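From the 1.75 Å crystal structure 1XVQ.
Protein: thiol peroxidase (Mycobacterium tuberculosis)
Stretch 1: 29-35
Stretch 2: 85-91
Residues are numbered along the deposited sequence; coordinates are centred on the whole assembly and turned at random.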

# COMPACT_ATOMS: atom_id res chain seq x y z
N LEU A 29 6.29 9.73 2.96
CA LEU A 29 5.67 9.76 1.63
C LEU A 29 5.36 11.20 1.25
O LEU A 29 5.59 12.11 2.05
CB LEU A 29 4.39 8.92 1.65
CG LEU A 29 4.67 7.41 1.82
CD1 LEU A 29 3.39 6.69 2.25
CD2 LEU A 29 5.20 6.83 0.52
N THR A 30 4.89 11.42 0.03
CA THR A 30 4.56 12.77 -0.42
C THR A 30 3.07 12.88 -0.66
O THR A 30 2.45 12.02 -1.30
CB THR A 30 5.31 13.12 -1.73
OG1 THR A 30 6.71 13.04 -1.50
CG2 THR A 30 4.98 14.55 -2.19
N GLY A 31 2.49 13.95 -0.12
CA GLY A 31 1.06 14.18 -0.25
C GLY A 31 0.65 15.02 -1.43
O GLY A 31 1.51 15.51 -2.19
N GLY A 32 -0.66 15.20 -1.58
CA GLY A 32 -1.23 15.96 -2.68
C GLY A 32 -0.77 17.41 -2.76
O GLY A 32 -0.82 18.01 -3.83
N ASP A 33 -0.31 17.96 -1.65
CA ASP A 33 0.16 19.35 -1.64
C ASP A 33 1.68 19.41 -1.67
O ASP A 33 2.28 20.45 -1.41
CB ASP A 33 -0.36 20.06 -0.39
CG ASP A 33 0.15 19.43 0.90
OD1 ASP A 33 0.68 18.29 0.86
OD2 ASP A 33 0.02 20.07 1.96
N LEU A 34 2.30 18.27 -1.99
CA LEU A 34 3.76 18.15 -2.06
C LEU A 34 4.46 18.25 -0.71
O LEU A 34 5.68 18.41 -0.64
CB LEU A 34 4.36 19.17 -3.07
CG LEU A 34 3.87 19.03 -4.53
CD1 LEU A 34 4.67 19.95 -5.46
CD2 LEU A 34 4.03 17.56 -4.99
N GLY A 35 3.67 18.15 0.36
CA GLY A 35 4.22 18.18 1.69
C GLY A 35 4.57 16.74 2.04
O GLY A 35 4.47 15.86 1.18
N LEU A 85 2.68 10.13 -9.37
CA LEU A 85 2.99 11.43 -8.78
C LEU A 85 1.71 11.89 -8.09
O LEU A 85 0.61 11.44 -8.44
CB LEU A 85 3.37 12.45 -9.86
CG LEU A 85 4.69 12.21 -10.61
CD1 LEU A 85 5.05 13.46 -11.42
CD2 LEU A 85 5.79 11.88 -9.62
N PRO A 86 1.84 12.81 -7.12
CA PRO A 86 0.67 13.33 -6.40
C PRO A 86 -0.41 13.85 -7.34
O PRO A 86 -1.61 13.63 -7.11
CB PRO A 86 1.26 14.44 -5.54
CG PRO A 86 2.60 13.93 -5.21
CD PRO A 86 3.08 13.35 -6.54
N PHE A 87 0.03 14.51 -8.41
CA PHE A 87 -0.88 15.08 -9.39
C PHE A 87 -1.86 14.06 -9.96
O PHE A 87 -3.02 14.37 -10.18
CB PHE A 87 -0.10 15.73 -10.55
CG PHE A 87 1.11 16.49 -10.12
CD1 PHE A 87 1.02 17.54 -9.21
CD2 PHE A 87 2.38 16.13 -10.61
CE1 PHE A 87 2.16 18.22 -8.77
CE2 PHE A 87 3.52 16.81 -10.18
CZ PHE A 87 3.42 17.85 -9.26
N ALA A 88 -1.39 12.84 -10.18
CA ALA A 88 -2.22 11.79 -10.76
C ALA A 88 -3.02 10.95 -9.77
O ALA A 88 -3.85 10.14 -10.19
CB ALA A 88 -1.37 10.88 -11.58
N GLN A 89 -2.77 11.13 -8.47
CA GLN A 89 -3.47 10.31 -7.48
C GLN A 89 -4.87 10.76 -7.08
O GLN A 89 -5.62 10.01 -6.44
CB GLN A 89 -2.61 10.16 -6.23
CG GLN A 89 -1.38 9.29 -6.48
CD GLN A 89 -0.61 9.01 -5.21
OE1 GLN A 89 -0.28 9.93 -4.46
NE2 GLN A 89 -0.32 7.74 -4.96
N LYS A 90 -5.22 11.98 -7.47
CA LYS A 90 -6.53 12.52 -7.16
C LYS A 90 -7.62 11.86 -8.00
O LYS A 90 -8.81 12.09 -7.79
CB LYS A 90 -6.54 14.03 -7.42
CG LYS A 90 -5.34 14.76 -6.88
CD LYS A 90 -5.47 16.25 -7.08
CE LYS A 90 -4.21 16.97 -6.68
NZ LYS A 90 -3.73 16.59 -5.31
N ARG A 91 -7.21 11.04 -8.96
CA ARG A 91 -8.16 10.37 -9.84
C ARG A 91 -8.72 9.05 -9.32
O ARG A 91 -9.69 8.52 -9.88
CB ARG A 91 -7.51 10.15 -11.21
O HOH W 1 -0.28 12.27 -3.04

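No direct hydrogen bond joins these two stretches; the hydrogen bonds that bridge them run through a water. Water 1 donates to Thr 30 O at 3.2 Å and to Gln 89 OE1 at 2.7 Å. It thus ties the backbone of the first stretch to a side chain of the second. Gln 89 OE1 itself lies 4.7 Å from Thr 30 O, and the water bridges the two. Gln 89 NE2 is hydrogen-bonded elsewhere in the structure.

The direct contact is mostly apolar and centres on Pro 86. Its CA-to-CB bond points toward the first stretch, and it has the largest covered area of any residue here. Pro 86 CG lies 3.9 Å from Thr 30 CG2 and 3.9 Å from Leu 34 CD2. Pro 86 CB sits 3.5 Å from Gly 31 O and 4.1 Å from Gly 32 CA. The ring therefore packs against backbone as well as side chains.

The first stretch forms a type I beta turn from Gly 31 to Leu 34. Leu 34 N donates to Gly 31 O at 2.9 Å, closing the turn. Gly 35 N donates to Asp 33 OD1 at 3.0 Å, while the Asp 33 CA-to-CB bond points away from the second stretch. Leu 34 starts sideways, but its end comes nearer. Its CD2 also reaches Phe 87 CE1, at 4.3 Å, and approaches that ring obliquely.

Lys 90 extends its side chain to the turn, where its NZ lies 3.6 Å from Gly 32 O. The absence of a side chain at Gly 32 matters here. An ideal CB would fall 3.0 Å from Lys 90 NZ, a clash with the lysine as placed.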